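Long-range contacts in GDP-perosamine synthase (Caulobacter crescentus, PDB 3BN1), which transfers an amino group from L-glutamate to GDP-4-keto-6-deoxy-D-mannose, using pyridoxal 5'-phosphate, to make GDP-perosamine for the lipopolysaccharide O-antigen: residues 54-59 with 195-200; 66-71 with 228-233; 156-161 with 178-183. One frame throughout, in Å; residues are numbered along the deposited sequence.

From the N terminus, the chain first lays down strand 55-59 and then helix 62-72, and each waits for a partner far downstream. Strand 155-159 and strand 179-183 follow, and their pairing in interaction 3 closes a short loop of 16 residues. The next strand, 196-200, closes interaction 1 by joining the central sheet to strand 55-59 at one edge of it; the loop at 228-233 then returns to helix 62-72 and closes interaction 2. Interaction 3 is nested inside both longer loops, whereas interactions 1 and 2 cross. L68 of the helix touches I198 and C59 of interaction 1, and L66 touches I157 and T181 of interaction 3, tying sheet, helix and loop together.

Interaction 1 (54-59 with 195-200); sequences KHAIAC and GGMITT
M197 of strand 196-200 folds back over the main chain of strand 55-59, its sulfur settling between two alanine methyls. SD of M197 lies 3.8 Å from CB of A56 and 4.0 Å from CB of A58. CG of M197 stands anti to the backbone N (chi1 178°), and bends at the next two torsions bring SD to 3.4 Å from A58 N, an amide that is hydrogen-bonded to E44. T199 shares this face of the sheet: its CG2 reaches the A56 methyl at 4.2 Å, while its OG1 bonds to the backbone of G174.

On the other face C59 and I198 meet diagonally, SG of C59 lying 4.0 Å from CG1 of I198 and touching its CD1 as well. At the far end of the strands H55 and T200 cross obliquely, CG2 of T200 4.0 Å from ring atom CD2 of H55. Their polar ends bond to residues outside the pair: H55 NE2 to OD1 of D203, T200 OG1 to the backbone O of D178.

The two strands run antiparallel, with axes at 159°. Each of the pairs H55-T200, I57-I198 and C59-G196 is joined by two backbone hydrogen bonds, the shortest being I57 N to I198 O at 2.7 Å. C59 is paired with a glycine, and its CB packs on the backbone of G196, 3.9 Å from the carbonyl O.

Strand 55-59 is an edge strand of the central sheet within this chain. Helix 38-51 covers the A56-M197-T199 face with F43, F47 and A48. The opposite face is packed by helix 203-213, through A206, M209 and R210, and by L68 of helix 62-72, while strand 196-200 pairs antiparallel on its other side with strand 179-183.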
ATOM      1  N   LYS A  54       5.414  10.246 -21.119  1.00 14.85           N
ATOM      2  CA  LYS A  54       4.088  10.835 -21.021  1.00 11.12           C
ATOM      3  C   LYS A  54       3.383  10.658 -19.697  1.00  8.77           C
ATOM      4  O   LYS A  54       2.751  11.604 -19.189  1.00 42.41           O
ATOM      5  CB  LYS A  54       3.194  10.451 -22.201  1.00  3.29           C
ATOM      6  CG  LYS A  54       3.997  10.484 -23.530  1.00 11.32           C
ATOM      7  CD  LYS A  54       3.257  10.159 -24.778  1.00 10.71           C
ATOM      8  CE  LYS A  54       1.756  10.036 -24.594  1.00 39.88           C
ATOM      9  NZ  LYS A  54       1.275   8.807 -25.308  1.00 32.23           N
ATOM     10  N   HIS A  55       3.490   9.469 -19.113  1.00 13.33           N
ATOM     11  CA  HIS A  55       2.728   9.261 -17.893  1.00 14.20           C
ATOM     12  C   HIS A  55       3.523   8.841 -16.703  1.00 12.26           C
ATOM     13  O   HIS A  55       4.490   8.095 -16.826  1.00 11.36           O
ATOM     14  CB  HIS A  55       1.718   8.160 -18.134  1.00  7.33           C
ATOM     15  CG  HIS A  55       1.006   8.269 -19.445  1.00 28.80           C
ATOM     16  ND1 HIS A  55      -0.062   9.121 -19.636  1.00 23.27           N
ATOM     17  CD2 HIS A  55       1.182   7.606 -20.616  1.00 16.03           C
ATOM     18  CE1 HIS A  55      -0.477   9.020 -20.891  1.00 14.65           C
ATOM     19  NE2 HIS A  55       0.236   8.083 -21.492  1.00 19.13           N
ATOM     20  N   ALA A  56       3.022   9.232 -15.550  1.00 14.46           N
ATOM     21  CA  ALA A  56       3.615   8.745 -14.301  1.00 10.70           C
ATOM     22  C   ALA A  56       2.445   8.535 -13.329  1.00  8.25           C
ATOM     23  O   ALA A  56       1.560   9.401 -13.166  1.00 17.46           O
ATOM     24  CB  ALA A  56       4.636   9.668 -13.764  1.00  9.92           C
ATOM     25  N   ILE A  57       2.408   7.342 -12.763  1.00  6.66           N
ATOM     26  CA  ILE A  57       1.362   6.890 -11.842  1.00  3.99           C
ATOM     27  C   ILE A  57       1.925   6.644 -10.452  1.00  4.21           C
ATOM     28  O   ILE A  57       2.683   5.694 -10.233  1.00  8.50           O
ATOM     29  CB  ILE A  57       0.698   5.576 -12.412  1.00  6.54           C
ATOM     30  CG1 ILE A  57       0.037   5.775 -13.799  1.00 12.67           C
ATOM     31  CG2 ILE A  57      -0.431   5.083 -11.455  1.00  6.06           C
ATOM     32  CD1 ILE A  57       0.954   5.626 -15.061  1.00  5.12           C
ATOM     33  N   ALA A  58       1.604   7.554  -9.527  1.00  8.67           N
ATOM     34  CA  ALA A  58       2.078   7.548  -8.153  1.00 16.12           C
ATOM     35  C   ALA A  58       1.363   6.448  -7.368  1.00 13.34           C
ATOM     36  O   ALA A  58       0.146   6.311  -7.406  1.00 10.35           O
ATOM     37  CB  ALA A  58       1.780   8.872  -7.518  1.00 11.35           C
ATOM     38  N   CYS A  59       2.131   5.668  -6.637  1.00  7.06           N
ATOM     39  CA  CYS A  59       1.601   4.497  -5.878  1.00  4.37           C
ATOM     40  C   CYS A  59       2.081   4.586  -4.441  1.00 13.95           C
ATOM     41  O   CYS A  59       2.993   5.356  -4.109  1.00 10.98           O
ATOM     42  CB  CYS A  59       2.313   3.285  -6.497  1.00  6.23           C
ATOM     43  SG  CYS A  59       1.842   2.971  -8.231  1.00 13.55           S
ATOM     44  N   GLY A 195       6.694   5.269  -0.850  1.00 10.28           N
ATOM     45  CA  GLY A 195       6.057   5.806  -2.017  1.00  7.60           C
ATOM     46  C   GLY A 195       6.640   5.104  -3.210  1.00 13.94           C
ATOM     47  O   GLY A 195       7.677   4.471  -3.082  1.00  5.97           O
ATOM     48  N   GLY A 196       5.977   5.188  -4.359  1.00 11.60           N
ATOM     49  CA  GLY A 196       6.474   4.498  -5.554  1.00  6.38           C
ATOM     50  C   GLY A 196       5.904   5.232  -6.799  1.00 10.51           C
ATOM     51  O   GLY A 196       5.012   6.095  -6.727  1.00  8.41           O
ATOM     52  N   MET A 197       6.370   4.875  -7.969  1.00  9.05           N
ATOM     53  CA  MET A 197       5.792   5.493  -9.131  1.00  6.20           C
ATOM     54  C   MET A 197       5.964   4.530 -10.304  1.00 32.01           C
ATOM     55  O   MET A 197       6.944   3.773 -10.376  1.00  9.60           O
ATOM     56  CB  MET A 197       6.598   6.768  -9.417  1.00  9.82           C
ATOM     57  CG  MET A 197       6.137   7.550 -10.679  1.00  8.34           C
ATOM     58  SD  MET A 197       4.792   8.671 -10.114  1.00 11.70           S
ATOM     59  CE  MET A 197       5.539   9.895  -9.113  1.00  6.65           C
ATOM     60  N   ILE A 198       5.019   4.572 -11.239  1.00  7.24           N
ATOM     61  CA  ILE A 198       5.183   3.829 -12.509  1.00 22.66           C
ATOM     62  C   ILE A 198       5.282   4.857 -13.640  1.00 19.61           C
ATOM     63  O   ILE A 198       4.473   5.807 -13.676  1.00 14.37           O
ATOM     64  CB  ILE A 198       3.967   2.908 -12.868  1.00 10.42           C
ATOM     65  CG1 ILE A 198       3.615   2.021 -11.669  1.00 11.97           C
ATOM     66  CG2 ILE A 198       4.213   2.093 -14.179  1.00 11.00           C
ATOM     67  CD1 ILE A 198       2.286   1.331 -11.842  1.00 11.25           C
ATOM     68  N   THR A 199       6.191   4.624 -14.598  1.00  9.08           N
ATOM     69  CA  THR A 199       6.318   5.495 -15.752  1.00 17.33           C
ATOM     70  C   THR A 199       6.071   4.690 -17.031  1.00  6.54           C
ATOM     71  O   THR A 199       6.313   3.485 -17.083  1.00  9.55           O
ATOM     72  CB  THR A 199       7.672   6.214 -15.819  1.00  8.11           C
ATOM     73  OG1 THR A 199       8.708   5.244 -15.825  1.00 12.47           O
ATOM     74  CG2 THR A 199       7.871   7.179 -14.658  1.00  9.35           C
ATOM     75  N   THR A 200       5.414   5.349 -17.976  1.00 10.15           N
ATOM     76  CA  THR A 200       5.091   4.744 -19.229  1.00  6.98           C
ATOM     77  C   THR A 200       4.701   5.732 -20.300  1.00 15.50           C
ATOM     78  O   THR A 200       4.286   6.847 -20.022  1.00  6.31           O
ATOM     79  CB  THR A 200       4.001   3.665 -19.114  1.00 16.58           C
ATOM     80  OG1 THR A 200       3.966   2.916 -20.337  1.00  9.81           O
ATOM     81  CG2 THR A 200       2.585   4.296 -18.894  1.00  8.96           C
TER

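Interaction 2 (66-71 with 228-233); sequences LHLALV and VGFNYR. With ACT (acetate ion), chain E.
A buried aromatic cluster of H67, F230 and Y232 fastens the irregular segment 228-233 to helix 62-72. Its polar centre is a short hydrogen bond of 2.6 Å between ND1 of H67 and OH of Y232, in which either atom could be the donor. The hydroxyl lies at the edge of the imidazole, in its plane, and the two rings meet rim to rim. CB of H67 points toward the loop, and CG stands anti to the backbone N (chi1 -177°).

F230 flanks the histidine: the two rings are oblique, with planes at 53°, and CE1 of H67 comes within 3.5 Å of CE1 of F230. F230 also packs on Y232 within the loop, its CB lying 3.5 Å above the centre of the Y232 ring. CB of L68 touches the edge of the tyrosine at CD2, 4.0 Å away, while CG2 of V71 and CZ of F230 approach tip to tip at 4.2 Å.

Beyond the cluster, R233 holds an acetate ion, probably from the crystallisation liquor, with both terminal nitrogens: NH2 donates to its O at 2.7 Å and NH1 to its OXT at 3.0 Å; the acetate also bonds to NE2 of Q215. The segment reaches the second subunit, where ND2 of N231 bonds to the modified lysine carrying the cofactor and to E194 of that subunit, whose carboxylate also forms a salt bridge with NE of R233. Within its own chain, the cluster is bordered by Y97 of helix 90-98, edge-to-face with H67, and by helix 203-213, whose L212 packs on L68 and V71.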
ATOM      1  N   LEU A  66       5.431  -2.251  -8.692  1.00  8.44           N
ATOM      2  CA  LEU A  66       5.718  -3.385  -9.537  1.00  3.50           C
ATOM      3  C   LEU A  66       4.503  -4.270  -9.774  1.00  4.84           C
ATOM      4  O   LEU A  66       4.183  -4.640 -10.899  1.00  7.88           O
ATOM      5  CB  LEU A  66       6.812  -4.204  -8.862  1.00  2.55           C
ATOM      6  CG  LEU A  66       8.199  -3.605  -9.096  1.00  7.37           C
ATOM      7  CD1 LEU A  66       9.288  -4.286  -8.154  1.00  7.60           C
ATOM      8  CD2 LEU A  66       8.597  -3.725 -10.569  1.00  8.27           C
ATOM      9  N   HIS A  67       3.848  -4.670  -8.687  1.00 10.18           N
ATOM     10  CA  HIS A  67       2.657  -5.505  -8.795  1.00 20.93           C
ATOM     11  C   HIS A  67       1.657  -4.848  -9.742  1.00 33.16           C
ATOM     12  O   HIS A  67       1.161  -5.482 -10.677  1.00 10.09           O
ATOM     13  CB  HIS A  67       1.988  -5.801  -7.386  1.00 15.98           C
ATOM     14  CG  HIS A  67       0.788  -6.725  -7.443  1.00 16.37           C
ATOM     15  ND1 HIS A  67      -0.215  -6.729  -6.490  1.00 17.37           N
ATOM     16  CD2 HIS A  67       0.463  -7.712  -8.324  1.00 12.75           C
ATOM     17  CE1 HIS A  67      -1.121  -7.651  -6.806  1.00  2.10           C
ATOM     18  NE2 HIS A  67      -0.731  -8.260  -7.916  1.00  6.81           N
ATOM     19  N   LEU A  68       1.355  -3.581  -9.477  1.00  8.11           N
ATOM     20  CA  LEU A  68       0.400  -2.899 -10.298  1.00 10.13           C
ATOM     21  C   LEU A  68       0.795  -2.936 -11.786  1.00 11.13           C
ATOM     22  O   LEU A  68      -0.019  -3.241 -12.664  1.00  7.39           O
ATOM     23  CB  LEU A  68       0.277  -1.443  -9.831  1.00  4.86           C
ATOM     24  CG  LEU A  68      -0.694  -0.567 -10.631  1.00 20.01           C
ATOM     25  CD1 LEU A  68      -2.129  -1.161 -10.524  1.00 11.83           C
ATOM     26  CD2 LEU A  68      -0.653   0.807 -10.005  1.00  8.72           C
ATOM     27  N   ALA A  69       2.036  -2.573 -12.109  1.00 12.69           N
ATOM     28  CA  ALA A  69       2.408  -2.534 -13.536  1.00  9.89           C
ATOM     29  C   ALA A  69       2.290  -3.924 -14.208  1.00  9.15           C
ATOM     30  O   ALA A  69       1.870  -4.074 -15.373  1.00  7.31           O
ATOM     31  CB  ALA A  69       3.853  -2.001 -13.633  1.00 12.96           C
ATOM     32  N   LEU A  70       2.686  -4.982 -13.494  1.00 14.39           N
ATOM     33  CA  LEU A  70       2.623  -6.321 -14.099  1.00  6.91           C
ATOM     34  C   LEU A  70       1.163  -6.677 -14.375  1.00 10.22           C
ATOM     35  O   LEU A  70       0.794  -7.229 -15.413  1.00 12.10           O
ATOM     36  CB  LEU A  70       3.137  -7.348 -13.115  1.00 14.13           C
ATOM     37  CG  LEU A  70       4.645  -7.229 -12.951  1.00 10.29           C
ATOM     38  CD1 LEU A  70       5.182  -8.037 -11.760  1.00  7.71           C
ATOM     39  CD2 LEU A  70       5.455  -7.509 -14.264  1.00 15.44           C
ATOM     40  N   VAL A  71       0.325  -6.414 -13.380  1.00 11.11           N
ATOM     41  CA  VAL A  71      -1.079  -6.771 -13.562  1.00  5.37           C
ATOM     42  C   VAL A  71      -1.626  -5.990 -14.770  1.00 11.52           C
ATOM     43  O   VAL A  71      -2.243  -6.583 -15.669  1.00 18.68           O
ATOM     44  CB  VAL A  71      -1.896  -6.530 -12.298  1.00  4.30           C
ATOM     45  CG1 VAL A  71      -3.394  -6.746 -12.612  1.00  6.78           C
ATOM     46  CG2 VAL A  71      -1.448  -7.522 -11.143  1.00  7.88           C
ATOM     47  N   VAL A 228     -11.451  -6.197 -10.688  1.00  5.97           N
ATOM     48  CA  VAL A 228     -10.901  -6.327  -9.340  1.00  9.07           C
ATOM     49  C   VAL A 228      -9.640  -5.482  -9.323  1.00 11.82           C
ATOM     50  O   VAL A 228      -8.817  -5.690 -10.192  1.00  8.33           O
ATOM     51  CB  VAL A 228     -10.477  -7.751  -9.058  1.00  5.91           C
ATOM     52  CG1 VAL A 228      -9.625  -7.762  -7.743  1.00  1.00           C
ATOM     53  CG2 VAL A 228     -11.676  -8.594  -8.943  1.00  9.25           C
ATOM     54  N   GLY A 229      -9.542  -4.482  -8.440  1.00  9.23           N
ATOM     55  CA  GLY A 229      -8.372  -3.601  -8.339  1.00  5.40           C
ATOM     56  C   GLY A 229      -7.818  -3.672  -6.923  1.00  4.53           C
ATOM     57  O   GLY A 229      -8.031  -4.666  -6.172  1.00  7.87           O
ATOM     58  N   PHE A 230      -6.990  -2.670  -6.619  1.00  8.48           N
ATOM     59  CA  PHE A 230      -6.207  -2.624  -5.373  1.00 11.13           C
ATOM     60  C   PHE A 230      -6.271  -1.254  -4.783  1.00 16.40           C
ATOM     61  O   PHE A 230      -6.759  -0.297  -5.419  1.00  7.61           O
ATOM     62  CB  PHE A 230      -4.745  -2.848  -5.701  1.00  1.12           C
ATOM     63  CG  PHE A 230      -4.514  -4.040  -6.581  1.00  8.11           C
ATOM     64  CD1 PHE A 230      -4.623  -5.308  -6.047  1.00  7.35           C
ATOM     65  CD2 PHE A 230      -4.186  -3.898  -7.953  1.00 14.42           C
ATOM     66  CE1 PHE A 230      -4.429  -6.425  -6.817  1.00  5.59           C
ATOM     67  CE2 PHE A 230      -4.022  -5.019  -8.755  1.00 15.56           C
ATOM     68  CZ  PHE A 230      -4.159  -6.300  -8.184  1.00 11.95           C
ATOM     69  N   ASN A 231      -5.729  -1.153  -3.582  1.00  7.21           N
ATOM     70  CA  ASN A 231      -5.629   0.177  -2.974  1.00  6.98           C
ATOM     71  C   ASN A 231      -4.127   0.483  -2.935  1.00  3.05           C
ATOM     72  O   ASN A 231      -3.420   0.177  -1.964  1.00 13.30           O
ATOM     73  CB  ASN A 231      -6.296   0.407  -1.590  1.00  6.69           C
ATOM     74  CG  ASN A 231      -6.098   1.840  -1.114  1.00 12.12           C
ATOM     75  OD1 ASN A 231      -5.368   2.628  -1.775  1.00 13.80           O
ATOM     76  ND2 ASN A 231      -6.656   2.179   0.068  1.00  4.67           N
ATOM     77  N   TYR A 232      -3.666   1.060  -4.041  1.00 12.42           N
ATOM     78  CA  TYR A 232      -2.252   1.329  -4.131  1.00 12.65           C
ATOM     79  C   TYR A 232      -1.992   2.810  -4.355  1.00 13.37           C
ATOM     80  O   TYR A 232      -0.998   3.159  -4.928  1.00 13.24           O
ATOM     81  CB  TYR A 232      -1.653   0.524  -5.286  1.00  3.57           C
ATOM     82  CG  TYR A 232      -1.506  -0.991  -5.060  1.00  3.55           C
ATOM     83  CD1 TYR A 232      -1.662  -1.566  -3.794  1.00 10.03           C
ATOM     84  CD2 TYR A 232      -1.300  -1.843  -6.149  1.00  6.93           C
ATOM     85  CE1 TYR A 232      -1.508  -2.954  -3.604  1.00  8.27           C
ATOM     86  CE2 TYR A 232      -1.102  -3.202  -5.979  1.00  9.07           C
ATOM     87  CZ  TYR A 232      -1.180  -3.741  -4.702  1.00 12.09           C
ATOM     88  OH  TYR A 232      -1.008  -5.083  -4.597  1.00  9.25           O
ATOM     89  N   ARG A 233      -2.907   3.665  -3.935  1.00  6.53           N
ATOM     90  CA  ARG A 233      -2.764   5.095  -4.187  1.00 20.34           C
ATOM     91  C   ARG A 233      -1.783   5.754  -3.255  1.00 14.03           C
ATOM     92  O   ARG A 233      -1.738   5.430  -2.081  1.00  6.24           O
ATOM     93  CB  ARG A 233      -4.096   5.802  -3.930  1.00  5.74           C
ATOM     94  CG  ARG A 233      -5.223   5.179  -4.705  1.00 11.66           C
ATOM     95  CD  ARG A 233      -6.565   5.788  -4.256  1.00 12.69           C
ATOM     96  NE  ARG A 233      -7.016   5.291  -2.938  1.00 21.95           N
ATOM     97  CZ  ARG A 233      -8.197   4.705  -2.690  1.00 10.01           C
ATOM     98  NH1 ARG A 233      -9.104   4.571  -3.661  1.00 19.58           N
ATOM     99  NH2 ARG A 233      -8.528   4.322  -1.436  1.00 14.11           N
TER
HETATM  100  C   ACT E 372     -11.604   3.485  -0.996  1.00 33.64           C
HETATM  101  O   ACT E 372     -10.588   2.837  -0.607  1.00 11.03           O
HETATM  102  OXT ACT E 372     -11.653   4.030  -2.238  1.00 15.54           O
HETATM  103  CH3 ACT E 372     -12.801   3.619  -0.096  1.00 14.15           C

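Interaction 3 (156-161 with 178-183); sequences VIEDAA and DCATFS
D178 bonds V156 twice, with side chain and backbone: its OD2 accepts from V156 N at 2.7 Å, through the lone pair turned away from the other oxygen, while its own N donates to V156 O. The pair opens the join between strands 155-159 and 179-183, neighbours in the central mixed sheet of this fold type I pyridoxal-phosphate enzyme. The strands run parallel at 15°, and E158 continues the pairing with its N bonded to C179 O and its O accepting from T181 N at 2.8 Å.

On one face CG1 of I157 meets SG of C179 at 3.9 Å. On the other, CB of E158 and CB of A180 lie 3.6 Å apart, and the glutamate carboxylate is buried but met by four hydrogen bonds, OE1 with NE2 of H134 and the backbone N of G174, OE2 with the backbone N of L176 and of G177.

Further along, A160 sets its methyl over one face of the F182 ring, a CH-pi contact with CB 3.9 Å from the centroid and 23° off the normal. CG of D159 is anti to the backbone N (chi1 -176°), and OD1 accepts from A161 N, making an Asx turn. The cofactor lies close by: S183 OG is hydrogen-bonded to the backbone N of F185 and to phosphate oxygen OP1 of the cofactor-lysine adduct at position 188, and D159 OD2 is held by S91. OD1 of D159 is 3.8 Å from OG1 of T181, and one water spans the gap, donating to D159 OD1 at 2.9 Å and hydrogen-bonded to T181 OG1 at 2.7 Å.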
ATOM      1  N   VAL A 156       9.076  -5.361 -21.580  1.00 14.44           N
ATOM      2  CA  VAL A 156      10.223  -5.117 -20.729  1.00 16.34           C
ATOM      3  C   VAL A 156       9.707  -4.176 -19.649  1.00 53.89           C
ATOM      4  O   VAL A 156       9.034  -3.188 -19.924  1.00  8.31           O
ATOM      5  CB  VAL A 156      11.427  -4.474 -21.508  1.00 28.00           C
ATOM      6  CG1 VAL A 156      12.605  -4.121 -20.565  1.00 17.69           C
ATOM      7  CG2 VAL A 156      11.925  -5.419 -22.592  1.00 10.25           C
ATOM      8  N   ILE A 157      10.011  -4.489 -18.398  1.00 13.30           N
ATOM      9  CA  ILE A 157       9.606  -3.575 -17.371  1.00 12.47           C
ATOM     10  C   ILE A 157      10.844  -3.288 -16.547  1.00 18.39           C
ATOM     11  O   ILE A 157      11.483  -4.204 -16.005  1.00  8.81           O
ATOM     12  CB  ILE A 157       8.535  -4.174 -16.450  1.00 19.59           C
ATOM     13  CG1 ILE A 157       8.390  -3.286 -15.208  1.00 11.74           C
ATOM     14  CG2 ILE A 157       8.846  -5.677 -16.156  1.00 12.15           C
ATOM     15  CD1 ILE A 157       7.493  -3.840 -14.123  1.00 12.12           C
ATOM     16  N   GLU A 158      11.226  -2.023 -16.480  1.00 10.79           N
ATOM     17  CA  GLU A 158      12.428  -1.712 -15.691  1.00  2.31           C
ATOM     18  C   GLU A 158      12.084  -1.605 -14.193  1.00  1.69           C
ATOM     19  O   GLU A 158      11.195  -0.818 -13.749  1.00  5.61           O
ATOM     20  CB  GLU A 158      12.972  -0.345 -16.057  1.00 10.73           C
ATOM     21  CG  GLU A 158      13.273  -0.017 -17.559  1.00 14.02           C
ATOM     22  CD  GLU A 158      13.468   1.541 -17.715  1.00 14.49           C
ATOM     23  OE1 GLU A 158      14.358   2.095 -17.001  1.00  9.81           O
ATOM     24  OE2 GLU A 158      12.686   2.199 -18.472  1.00 19.86           O
ATOM     25  N   ASP A 159      12.811  -2.362 -13.390  1.00 11.70           N
ATOM     26  CA  ASP A 159      12.695  -2.124 -11.944  1.00  7.27           C
ATOM     27  C   ASP A 159      13.727  -1.014 -11.740  1.00 12.37           C
ATOM     28  O   ASP A 159      14.948  -1.262 -11.594  1.00  7.44           O
ATOM     29  CB  ASP A 159      13.123  -3.312 -11.094  1.00 12.77           C
ATOM     30  CG  ASP A 159      12.889  -3.052  -9.621  1.00 24.27           C
ATOM     31  OD1 ASP A 159      12.627  -1.879  -9.232  1.00 11.53           O
ATOM     32  OD2 ASP A 159      12.905  -4.035  -8.847  1.00 13.96           O
ATOM     33  N   ALA A 160      13.281   0.233 -11.775  1.00 12.45           N
ATOM     34  CA  ALA A 160      14.241   1.344 -11.649  1.00 12.95           C
ATOM     35  C   ALA A 160      14.290   1.911 -10.241  1.00 31.17           C
ATOM     36  O   ALA A 160      14.652   3.083 -10.069  1.00 16.19           O
ATOM     37  CB  ALA A 160      13.882   2.456 -12.637  1.00  8.64           C
ATOM     38  N   ALA A 161      13.886   1.112  -9.249  1.00 10.96           N
ATOM     39  CA  ALA A 161      13.840   1.553  -7.831  1.00 13.92           C
ATOM     40  C   ALA A 161      15.063   2.283  -7.312  1.00 16.92           C
ATOM     41  O   ALA A 161      14.951   3.101  -6.416  1.00 19.58           O
ATOM     42  CB  ALA A 161      13.525   0.345  -6.836  1.00  2.28           C
ATOM     43  N   ASP A 178       8.584  -0.961 -21.586  1.00 10.45           N
ATOM     44  CA  ASP A 178       7.192  -0.670 -21.799  1.00  7.70           C
ATOM     45  C   ASP A 178       6.706   0.180 -20.641  1.00  1.83           C
ATOM     46  O   ASP A 178       5.849   1.084 -20.792  1.00 15.20           O
ATOM     47  CB  ASP A 178       6.514  -2.018 -21.933  1.00  7.65           C
ATOM     48  CG  ASP A 178       6.940  -2.694 -23.248  1.00 12.01           C
ATOM     49  OD1 ASP A 178       6.446  -2.255 -24.332  1.00 14.80           O
ATOM     50  OD2 ASP A 178       7.766  -3.644 -23.211  1.00 23.89           O
ATOM     51  N   CYS A 179       7.269  -0.089 -19.462  1.00 10.35           N
ATOM     52  CA  CYS A 179       6.924   0.750 -18.315  1.00  9.59           C
ATOM     53  C   CYS A 179       8.068   0.545 -17.349  1.00  9.27           C
ATOM     54  O   CYS A 179       9.051  -0.156 -17.657  1.00  9.57           O
ATOM     55  CB  CYS A 179       5.588   0.378 -17.657  1.00 14.62           C
ATOM     56  SG  CYS A 179       5.543  -1.390 -17.182  1.00 12.84           S
ATOM     57  N   ALA A 180       8.033   1.245 -16.229  1.00  9.06           N
ATOM     58  CA  ALA A 180       9.155   1.060 -15.285  1.00  5.59           C
ATOM     59  C   ALA A 180       8.597   1.469 -13.948  1.00 12.69           C
ATOM     60  O   ALA A 180       7.607   2.217 -13.894  1.00  7.35           O
ATOM     61  CB  ALA A 180      10.284   2.027 -15.610  1.00 12.51           C
ATOM     62  N   THR A 181       9.307   1.076 -12.884  1.00 14.05           N
ATOM     63  CA  THR A 181       8.879   1.455 -11.536  1.00 14.77           C
ATOM     64  C   THR A 181      10.051   2.033 -10.728  1.00  5.51           C
ATOM     65  O   THR A 181      11.250   1.806 -11.005  1.00 10.81           O
ATOM     66  CB  THR A 181       8.238   0.279 -10.793  1.00 10.21           C
ATOM     67  OG1 THR A 181       9.271  -0.667 -10.592  1.00 11.43           O
ATOM     68  CG2 THR A 181       7.199  -0.420 -11.682  1.00  3.30           C
ATOM     69  N   PHE A 182       9.647   2.850  -9.765  1.00 11.55           N
ATOM     70  CA  PHE A 182      10.565   3.493  -8.858  1.00  8.12           C
ATOM     71  C   PHE A 182      10.058   3.398  -7.437  1.00  7.51           C
ATOM     72  O   PHE A 182       8.845   3.272  -7.176  1.00  9.48           O
ATOM     73  CB  PHE A 182      10.692   4.982  -9.170  1.00 15.78           C
ATOM     74  CG  PHE A 182      11.238   5.269 -10.524  1.00  9.45           C
ATOM     75  CD1 PHE A 182      10.382   5.316 -11.641  1.00  7.52           C
ATOM     76  CD2 PHE A 182      12.597   5.514 -10.682  1.00 10.23           C
ATOM     77  CE1 PHE A 182      10.906   5.542 -12.922  1.00 12.54           C
ATOM     78  CE2 PHE A 182      13.120   5.901 -11.907  1.00  5.95           C
ATOM     79  CZ  PHE A 182      12.279   5.879 -13.055  1.00  9.00           C
ATOM     80  N   SER A 183      11.014   3.532  -6.541  1.00  8.44           N
ATOM     81  CA  SER A 183      10.749   3.469  -5.105  1.00  5.47           C
ATOM     82  C   SER A 183      11.192   4.765  -4.409  1.00 21.11           C
ATOM     83  O   SER A 183      12.305   5.263  -4.628  1.00 13.62           O
ATOM     84  CB  SER A 183      11.589   2.373  -4.475  1.00  6.57           C
ATOM     85  OG  SER A 183      11.444   2.449  -3.057  1.00  9.19           O
TER
HETATM   86  O   HOH W   1      10.214  -0.615  -8.112  1.00 11.76           O